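PDB 3PRL: NADP-dependent glyceraldehyde-3-phosphate dehydrogenase from Bacillus halodurans, which probably catalyses the NADP-dependent, non-phosphorylating oxidation of glyceraldehyde 3-phosphate to 3-phosphoglycerate. Local coordinates for residues Glu93-Glu98 and Ser192-Lys197; Pro161-Val166 and Phe286-Gln291; Ala329-Val334 and Phe388-Pro393. One frame throughout, in Å; residues are numbered along the deposited sequence.

Contact 1 (Glu93-Glu98 and Ser192-Lys197); sequences ELIMHE and SLSGIK
Ile95 and Ser194 mark the nearest backbone approach of two helical pieces, their CA atoms 5.8 Å apart. Here the end of helix 88-98 runs nearly antiparallel (167°) to the opening turns of helix 192-204, with the axes 9.0 Å from each other. Glu98 forms the polar centre. Its extended chain reaches across to the start of the other helix, where each carboxylate oxygen accepts a backbone N-H on its syn side: Glu98 OE1 from Ser194 N at 2.7 Å and Glu98 OE2 from Leu193 N at 2.8 Å, both donors tilted somewhat out of the carboxylate plane. Ser194 OG, held beside its own backbone N, grips Glu98 OE1 a second time at 2.7 Å, meeting it nearly head-on to the C-O bond. Gly191 N adds a weak bond to OE2. One turn earlier Leu94 has CG anti to the backbone N (chi1 -160°), which sends CD2 over the backbone of Leu193 and within 3.6 Å of Lys197 CG. Ile95 CG1 lies 3.4 Å from Ser194 OG. With Glu98 replaced by an alanine, the amides of Leu193 and Ser194 and the serine hydroxyl would probably lose the carboxylate that accepts from all three. Because the N-H groups of a first helical turn point out along the axis and form its positive end, the buried carboxylate is likely to be favoured in its charged form.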
loop_
_atom_site.group_PDB
_atom_site.type_symbol
_atom_site.label_atom_id
_atom_site.label_comp_id
_atom_site.label_asym_id
_atom_site.label_seq_id
_atom_site.Cartn_x
_atom_site.Cartn_y
_atom_site.Cartn_z
ATOM N N GLU D 93 -1.281 -3.818 40.399
ATOM C CA GLU D 93 -0.823 -4.359 41.690
ATOM C C GLU D 93 -0.553 -5.863 41.659
ATOM O O GLU D 93 0.408 -6.337 42.274
ATOM C CB GLU D 93 -1.771 -3.991 42.856
ATOM C CG GLU D 93 -3.234 -4.514 42.783
ATOM C CD GLU D 93 -3.433 -5.970 43.248
ATOM O OE1 GLU D 93 -4.555 -6.506 43.085
ATOM O OE2 GLU D 93 -2.480 -6.584 43.772
ATOM N N LEU D 94 -1.407 -6.610 40.953
ATOM C CA LEU D 94 -1.246 -8.059 40.833
ATOM C C LEU D 94 0.054 -8.358 40.100
ATOM O O LEU D 94 0.858 -9.177 40.542
ATOM C CB LEU D 94 -2.440 -8.699 40.116
ATOM C CG LEU D 94 -2.669 -10.199 40.308
ATOM C CD1 LEU D 94 -3.137 -10.528 41.710
ATOM C CD2 LEU D 94 -3.693 -10.701 39.314
ATOM N N ILE D 95 0.270 -7.665 38.990
ATOM C CA ILE D 95 1.536 -7.787 38.266
ATOM C C ILE D 95 2.768 -7.525 39.156
ATOM O O ILE D 95 3.668 -8.362 39.206
ATOM C CB ILE D 95 1.592 -6.907 37.003
ATOM C CG1 ILE D 95 0.456 -7.272 36.043
ATOM C CG2 ILE D 95 2.956 -7.069 36.333
ATOM C CD1 ILE D 95 0.257 -6.266 34.896
ATOM N N MET D 96 2.819 -6.389 39.859
ATOM C CA MET D 96 4.020 -6.109 40.680
ATOM C C MET D 96 4.327 -7.224 41.684
ATOM O O MET D 96 5.482 -7.603 41.828
ATOM C CB MET D 96 4.063 -4.710 41.334
ATOM C CG MET D 96 2.857 -4.281 42.095
ATOM S SD MET D 96 3.189 -3.356 43.617
ATOM C CE MET D 96 1.779 -3.939 44.550
ATOM N N HIS D 97 3.298 -7.774 42.328
ATOM C CA HIS D 97 3.504 -8.878 43.270
ATOM C C HIS D 97 3.934 -10.165 42.552
ATOM O O HIS D 97 4.964 -10.747 42.897
ATOM C CB HIS D 97 2.249 -9.157 44.116
ATOM C CG HIS D 97 2.009 -8.167 45.215
ATOM N ND1 HIS D 97 0.820 -7.481 45.349
ATOM C CD2 HIS D 97 2.795 -7.756 46.239
ATOM C CE1 HIS D 97 0.883 -6.687 46.403
ATOM N NE2 HIS D 97 2.072 -6.832 46.960
ATOM N N GLU D 98 3.140 -10.577 41.555
ATOM C CA GLU D 98 3.215 -11.921 40.942
ATOM C C GLU D 98 4.530 -12.187 40.220
ATOM O O GLU D 98 5.076 -13.294 40.292
ATOM C CB GLU D 98 2.046 -12.135 39.957
ATOM C CG GLU D 98 1.568 -13.586 39.827
ATOM C CD GLU D 98 0.631 -13.824 38.639
ATOM O OE1 GLU D 98 0.118 -12.845 38.038
ATOM O OE2 GLU D 98 0.403 -15.009 38.285
ATOM N N SER D 192 0.167 -16.262 35.382
ATOM C CA SER D 192 -1.184 -16.737 35.125
ATOM C C SER D 192 -2.299 -15.958 35.859
ATOM O O SER D 192 -3.389 -15.793 35.303
ATOM C CB SER D 192 -1.282 -18.227 35.434
ATOM O OG SER D 192 -0.492 -18.970 34.516
ATOM N N LEU D 193 -2.054 -15.490 37.088
ATOM C CA LEU D 193 -3.089 -14.688 37.776
ATOM C C LEU D 193 -3.356 -13.346 37.093
ATOM O O LEU D 193 -4.525 -12.942 36.944
ATOM C CB LEU D 193 -2.776 -14.438 39.255
ATOM C CG LEU D 193 -2.389 -15.551 40.227
ATOM C CD1 LEU D 193 -1.875 -14.899 41.495
ATOM C CD2 LEU D 193 -3.559 -16.502 40.532
ATOM N N SER D 194 -2.282 -12.648 36.715
ATOM C CA SER D 194 -2.400 -11.372 36.010
ATOM C C SER D 194 -3.081 -11.562 34.654
ATOM O O SER D 194 -3.993 -10.821 34.318
ATOM C CB SER D 194 -1.047 -10.674 35.855
ATOM O OG SER D 194 -0.481 -10.339 37.117
ATOM N N GLY D 195 -2.651 -12.562 33.888
ATOM C CA GLY D 195 -3.340 -12.916 32.643
ATOM C C GLY D 195 -4.806 -13.313 32.828
ATOM O O GLY D 195 -5.632 -13.023 31.963
ATOM N N ILE D 196 -5.149 -13.981 33.933
ATOM C CA ILE D 196 -6.554 -14.339 34.153
ATOM C C ILE D 196 -7.370 -13.061 34.367
ATOM O O ILE D 196 -8.392 -12.860 33.703
ATOM C CB ILE D 196 -6.768 -15.415 35.264
ATOM C CG1 ILE D 196 -6.155 -16.772 34.852
ATOM C CG2 ILE D 196 -8.234 -15.635 35.523
ATOM C CD1 ILE D 196 -5.961 -17.750 36.051
ATOM N N LYS D 197 -6.882 -12.180 35.244
ATOM C CA LYS D 197 -7.502 -10.869 35.468
ATOM C C LYS D 197 -7.614 -10.061 34.181
ATOM O O LYS D 197 -8.608 -9.385 33.965
ATOM C CB LYS D 197 -6.756 -10.047 36.536
ATOM C CG LYS D 197 -7.025 -10.466 37.969
ATOM C CD LYS D 197 -8.443 -10.127 38.396
ATOM C CE LYS D 197 -8.793 -10.737 39.740
ATOM N NZ LYS D 197 -10.259 -10.686 39.958
#

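Contact 2 (Pro161-Val166 and Phe286-Gln291); sequences PFNYPV and FSYSGQ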
loop_
_atom_site.group_PDB
_atom_site.type_symbol
_atom_site.label_atom_id
_atom_site.label_comp_id
_atom_site.label_asym_id
_atom_site.label_seq_id
_atom_site.Cartn_x
_atom_site.Cartn_y
_atom_site.Cartn_z
ATOM N N PRO D 161 4.827 -15.043 28.312
ATOM C CA PRO D 161 5.870 -15.205 29.334
ATOM C C PRO D 161 5.521 -14.537 30.677
ATOM O O PRO D 161 4.449 -13.955 30.800
ATOM C CB PRO D 161 7.056 -14.489 28.696
ATOM C CG PRO D 161 6.415 -13.345 27.950
ATOM C CD PRO D 161 4.966 -13.737 27.635
ATOM N N PHE D 162 6.418 -14.640 31.669
ATOM C CA PHE D 162 6.257 -13.980 32.973
ATOM C C PHE D 162 6.694 -12.511 32.896
ATOM O O PHE D 162 6.210 -11.667 33.649
ATOM C CB PHE D 162 7.047 -14.726 34.072
ATOM C CG PHE D 162 8.520 -14.399 34.103
ATOM C CD1 PHE D 162 8.981 -13.243 34.744
ATOM C CD2 PHE D 162 9.447 -15.250 33.490
ATOM C CE1 PHE D 162 10.350 -12.918 34.765
ATOM C CE2 PHE D 162 10.816 -14.942 33.508
ATOM C CZ PHE D 162 11.264 -13.759 34.156
ATOM N N ASN D 163 7.679 -12.288 32.025
ATOM C CA ASN D 163 8.167 -11.025 31.477
ATOM C C ASN D 163 7.122 -9.911 31.541
ATOM O O ASN D 163 7.252 -8.923 32.272
ATOM C CB ASN D 163 8.446 -11.316 29.969
ATOM C CG ASN D 163 9.828 -10.895 29.486
ATOM O OD1 ASN D 163 10.105 -10.964 28.276
ATOM N ND2 ASN D 163 10.711 -10.517 30.391
ATOM N N TYR D 164 6.090 -10.089 30.725
ATOM C CA TYR D 164 5.039 -9.109 30.509
ATOM C C TYR D 164 3.756 -9.922 30.384
ATOM O O TYR D 164 3.376 -10.313 29.301
ATOM C CB TYR D 164 5.295 -8.320 29.216
ATOM C CG TYR D 164 6.536 -7.447 29.209
ATOM C CD1 TYR D 164 6.445 -6.075 29.437
ATOM C CD2 TYR D 164 7.801 -7.985 28.941
ATOM C CE1 TYR D 164 7.586 -5.262 29.431
ATOM C CE2 TYR D 164 8.954 -7.183 28.921
ATOM C CZ TYR D 164 8.831 -5.814 29.172
ATOM O OH TYR D 164 9.951 -5.002 29.164
ATOM N N PRO D 165 3.099 -10.200 31.510
ATOM C CA PRO D 165 1.999 -11.160 31.515
ATOM C C PRO D 165 0.618 -10.561 31.158
ATOM O O PRO D 165 -0.374 -11.286 31.108
ATOM C CB PRO D 165 2.029 -11.677 32.946
ATOM C CG PRO D 165 2.492 -10.501 33.743
ATOM C CD PRO D 165 3.416 -9.710 32.871
ATOM N N VAL D 166 0.559 -9.255 30.933
ATOM C CA VAL D 166 -0.643 -8.622 30.416
ATOM C C VAL D 166 -0.281 -8.134 29.014
ATOM O O VAL D 166 -0.895 -8.536 28.024
ATOM C CB VAL D 166 -1.172 -7.505 31.403
ATOM C CG1 VAL D 166 -2.325 -6.737 30.827
ATOM C CG2 VAL D 166 -1.635 -8.151 32.698
ATOM N N PHE D 286 19.192 -2.587 32.586
ATOM C CA PHE D 286 18.833 -2.828 33.974
ATOM C C PHE D 286 17.373 -2.649 34.269
ATOM O O PHE D 286 16.943 -2.887 35.403
ATOM C CB PHE D 286 19.641 -1.911 34.882
ATOM C CG PHE D 286 21.012 -2.391 35.110
ATOM C CD1 PHE D 286 21.237 -3.537 35.850
ATOM C CD2 PHE D 286 22.095 -1.725 34.548
ATOM C CE1 PHE D 286 22.511 -4.003 36.045
ATOM C CE2 PHE D 286 23.394 -2.185 34.754
ATOM C CZ PHE D 286 23.599 -3.320 35.507
ATOM N N SER D 287 16.637 -2.182 33.262
ATOM C CA SER D 287 15.185 -2.125 33.293
ATOM C C SER D 287 14.650 -3.498 33.647
ATOM O O SER D 287 15.069 -4.494 33.063
ATOM C CB SER D 287 14.650 -1.681 31.931
ATOM O OG SER D 287 13.266 -1.960 31.794
ATOM N N TYR D 288 13.723 -3.540 34.603
ATOM C CA TYR D 288 13.177 -4.789 35.151
ATOM C C TYR D 288 14.263 -5.821 35.521
ATOM O O TYR D 288 14.112 -7.029 35.302
ATOM C CB TYR D 288 12.062 -5.351 34.249
ATOM C CG TYR D 288 11.307 -6.552 34.794
ATOM C CD1 TYR D 288 10.822 -6.582 36.103
ATOM C CD2 TYR D 288 11.044 -7.651 33.973
ATOM C CE1 TYR D 288 10.107 -7.700 36.586
ATOM C CE2 TYR D 288 10.345 -8.752 34.439
ATOM C CZ TYR D 288 9.874 -8.777 35.744
ATOM O OH TYR D 288 9.195 -9.900 36.192
ATOM N N SER D 289 15.345 -5.313 36.119
ATOM C CA SER D 289 16.505 -6.118 36.549
ATOM C C SER D 289 17.117 -7.025 35.479
ATOM O O SER D 289 17.700 -8.061 35.808
ATOM C CB SER D 289 16.173 -6.945 37.809
ATOM O OG SER D 289 15.986 -6.118 38.950
ATOM N N GLY D 290 16.992 -6.648 34.206
ATOM C CA GLY D 290 17.580 -7.440 33.110
ATOM C C GLY D 290 16.751 -8.631 32.638
ATOM O O GLY D 290 17.248 -9.477 31.878
ATOM N N GLN D 291 15.498 -8.709 33.083
ATOM C CA GLN D 291 14.605 -9.803 32.680
ATOM C C GLN D 291 13.784 -9.419 31.466
ATOM O O GLN D 291 12.555 -9.410 31.495
ATOM C CB GLN D 291 13.710 -10.240 33.831
ATOM C CG GLN D 291 14.515 -10.809 34.986
ATOM C CD GLN D 291 13.699 -10.975 36.229
ATOM O OE1 GLN D 291 13.615 -12.067 36.776
ATOM N NE2 GLN D 291 13.083 -9.895 36.688
#
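Phe162 and Tyr288 are brought together by different first torsions: the phenylalanine CG sits between its backbone N and carbonyl carbon (chi1 81°), whereas the tyrosine CG swings anti to the backbone N (chi1 -173°). The two side chains then meet at a slant, and Tyr288 OH arrives at the edge of the Phe162 ring, close to its plane and 3.5 Å from Phe162 CE1. That hydroxyl is hydrogen-bonded to the carbonyl of Val99. Gln291, extended beyond CG, comes to the same phenylalanine, its amide turned 63° from the ring and its OE1 3.9 Å from Phe162 CZ; OE1 is held by Ile335 N. Gln291 NE2 lies over one face of the Tyr288 ring, offset toward the rim, and donates a weak hydrogen bond of 3.3 Å to Tyr288 O. The contact joins two loops of the aldehyde dehydrogenase fold. One follows strand 144-159 of the cofactor-binding sheet and contains Phe162, an NADP contact; the other forms the opening of the family's cysteine signature. Asn163 corresponds to the asparagine that in relatives helps form the oxyanion hole, and probably does so here. Its ND2 is modelled only 2.4 Å from Gln291 O, a doubtful spacing. Asn163 O lies 3.8 Å from Tyr288 CE2 and accepts a hydrogen bond from Lys101 NZ, whose charge also makes cation-pi contacts with the rings of Tyr164 and Tyr288.

Contact 3 (Ala329-Val334 and Phe388-Pro393); sequences ADITPV and FGPVLP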
loop_
_atom_site.group_PDB
_atom_site.type_symbol
_atom_site.label_atom_id
_atom_site.label_comp_id
_atom_site.label_asym_id
_atom_site.label_seq_id
_atom_site.Cartn_x
_atom_site.Cartn_y
_atom_site.Cartn_z
ATOM N N ALA D 329 11.524 0.124 43.413
ATOM C CA ALA D 329 12.975 0.024 43.209
ATOM C C ALA D 329 13.313 -0.229 41.736
ATOM O O ALA D 329 12.528 -0.848 40.999
ATOM C CB ALA D 329 13.570 -1.068 44.097
ATOM N N ASP D 330 14.467 0.275 41.301
ATOM C CA ASP D 330 14.939 0.055 39.929
ATOM C C ASP D 330 15.291 -1.420 39.729
ATOM O O ASP D 330 14.946 -2.031 38.703
ATOM C CB ASP D 330 16.162 0.930 39.626
ATOM C CG ASP D 330 15.870 2.416 39.739
ATOM O OD1 ASP D 330 14.998 2.917 39.000
ATOM O OD2 ASP D 330 16.536 3.090 40.557
ATOM N N ILE D 331 15.963 -1.974 40.738
ATOM C CA ILE D 331 16.371 -3.360 40.767
ATOM C C ILE D 331 15.581 -4.132 41.817
ATOM O O ILE D 331 15.795 -3.976 43.016
ATOM C CB ILE D 331 17.884 -3.476 41.042
ATOM C CG1 ILE D 331 18.686 -2.443 40.223
ATOM C CG2 ILE D 331 18.364 -4.913 40.827
ATOM C CD1 ILE D 331 18.673 -2.644 38.671
ATOM N N THR D 332 14.645 -4.951 41.362
ATOM C CA THR D 332 13.894 -5.816 42.267
ATOM C C THR D 332 14.367 -7.265 42.129
ATOM O O THR D 332 15.225 -7.555 41.276
ATOM C CB THR D 332 12.359 -5.690 42.067
ATOM O OG1 THR D 332 12.020 -5.785 40.678
ATOM C CG2 THR D 332 11.862 -4.359 42.621
ATOM N N PRO D 333 13.811 -8.178 42.955
ATOM C CA PRO D 333 14.231 -9.576 42.920
ATOM C C PRO D 333 13.940 -10.245 41.578
ATOM O O PRO D 333 12.949 -9.918 40.911
ATOM C CB PRO D 333 13.391 -10.223 44.033
ATOM C CG PRO D 333 12.945 -9.088 44.901
ATOM C CD PRO D 333 12.752 -7.960 43.959
ATOM N N VAL D 334 14.821 -11.157 41.176
ATOM C CA VAL D 334 14.617 -11.916 39.953
ATOM C C VAL D 334 13.578 -13.003 40.202
ATOM O O VAL D 334 13.314 -13.376 41.341
ATOM C CB VAL D 334 15.932 -12.484 39.351
ATOM C CG1 VAL D 334 16.812 -11.349 38.825
ATOM C CG2 VAL D 334 16.681 -13.340 40.363
ATOM N N PHE D 388 19.334 -13.114 31.896
ATOM C CA PHE D 388 18.024 -12.752 32.418
ATOM C C PHE D 388 18.123 -12.206 33.861
ATOM O O PHE D 388 17.387 -12.617 34.756
ATOM C CB PHE D 388 17.021 -13.901 32.246
ATOM C CG PHE D 388 15.802 -13.496 31.461
ATOM C CD1 PHE D 388 15.930 -13.037 30.148
ATOM C CD2 PHE D 388 14.535 -13.511 32.039
ATOM C CE1 PHE D 388 14.823 -12.630 29.421
ATOM C CE2 PHE D 388 13.406 -13.089 31.308
ATOM C CZ PHE D 388 13.554 -12.646 30.010
ATOM N N GLY D 389 19.043 -11.266 34.046
ATOM C CA GLY D 389 19.394 -10.755 35.376
ATOM C C GLY D 389 20.270 -9.515 35.355
ATOM O O GLY D 389 20.857 -9.197 34.313
ATOM N N PRO D 390 20.367 -8.810 36.506
ATOM C CA PRO D 390 20.932 -7.463 36.571
ATOM C C PRO D 390 22.455 -7.495 36.536
ATOM O O PRO D 390 23.114 -7.202 37.542
ATOM C CB PRO D 390 20.432 -6.944 37.914
ATOM C CG PRO D 390 20.335 -8.149 38.766
ATOM C CD PRO D 390 20.041 -9.322 37.851
ATOM N N VAL D 391 22.986 -7.855 35.373
ATOM C CA VAL D 391 24.415 -7.979 35.154
ATOM C C VAL D 391 24.715 -7.423 33.771
ATOM O O VAL D 391 23.937 -7.624 32.833
ATOM C CB VAL D 391 24.905 -9.450 35.313
ATOM C CG1 VAL D 391 24.490 -10.334 34.115
ATOM C CG2 VAL D 391 26.410 -9.497 35.512
ATOM N N LEU D 392 25.817 -6.695 33.646
ATOM C CA LEU D 392 26.144 -6.043 32.383
ATOM C C LEU D 392 27.647 -6.083 32.159
ATOM O O LEU D 392 28.403 -5.501 32.945
ATOM C CB LEU D 392 25.637 -4.591 32.374
ATOM C CG LEU D 392 25.908 -3.726 31.134
ATOM C CD1 LEU D 392 25.269 -4.332 29.894
ATOM C CD2 LEU D 392 25.427 -2.289 31.359
ATOM N N PRO D 393 28.086 -6.793 31.114
ATOM C CA PRO D 393 29.515 -6.822 30.808
ATOM C C PRO D 393 29.936 -5.675 29.904
ATOM O O PRO D 393 29.163 -5.222 29.070
ATOM C CB PRO D 393 29.692 -8.158 30.087
ATOM C CG PRO D 393 28.354 -8.429 29.460
ATOM C CD PRO D 393 27.328 -7.803 30.353
#
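Pro390 presents its ring to two branched side chains, Ile331 and Val334, which meet it at different atoms and different angles. The proline belongs to the Phe-Gly-Pro sequence that recurs in aldehyde dehydrogenases, here leading straight into strand 391-397 of the catalytic-domain sheet; its partners come from the loop between helix 303-317 and helix 337-352. The touching parts of the two segments run in roughly contrary directions, 147° apart, so Ile331 falls level with Pro390 and Val334 with Gly389. Ile331 crosses the proline obliquely. CG2, the branch anti to the backbone N, is the one that meets the ring, 4.1 Å from Pro390 CB. The Val334 and Pro390 side chains cross at about a right angle, and Val334 uses CG1, which stands anti to the carbonyl carbon (chi1 -68°) and approaches to 3.9 Å from Pro390 CD. The same methyl continues along the incoming backbone, lying 4.3 Å from Gly389 CA. All these contacts are apolar and the facing segments exchange no hydrogen bond, so the fit depends on shape. Beyond the proline, neighbouring elements complete the surroundings: Leu368 of strand 367-374 touches the ring, Val334 also packs on Ala340 and Ile343 of helix 337-352, and Ile331 rests on Phe286 and Pro370. The loop is thus lodged among helix 337-352, strand 367-374 and the segment leading into strand 391-397. Phe388, just before the turn at Pro390, takes its ring away toward Phe162, an NADP-contacting residue, and toward Asn163. The backbone that carries the proline is folded tightly, for Pro390 is the centre of an inverse gamma turn, closed by the hydrogen bond from Val391 N to Gly389 O at 2.7 Å.

Overall arrangement
The three contacts lead from the cofactor-binding part of the fold into the catalytic part. Contacts 1 and 2 alternate along the chain, with centres 13 Å apart, and meet where Val166 packs on Ile95 and Ser194; contact 3 follows later in sequence, its centre 10 Å from that of contact 2 and 20 Å from that of contact 1. Contact 2 lies between the others in space, for Ser289 OG probably bonds to Thr332 O and Ser289 O lies against Pro390. Helix packing beside the sheet containing 144-159 and 182-186 is thereby linked, through loops, to the sheet containing 391-397, with the NADP-contacting Phe162 at the junction.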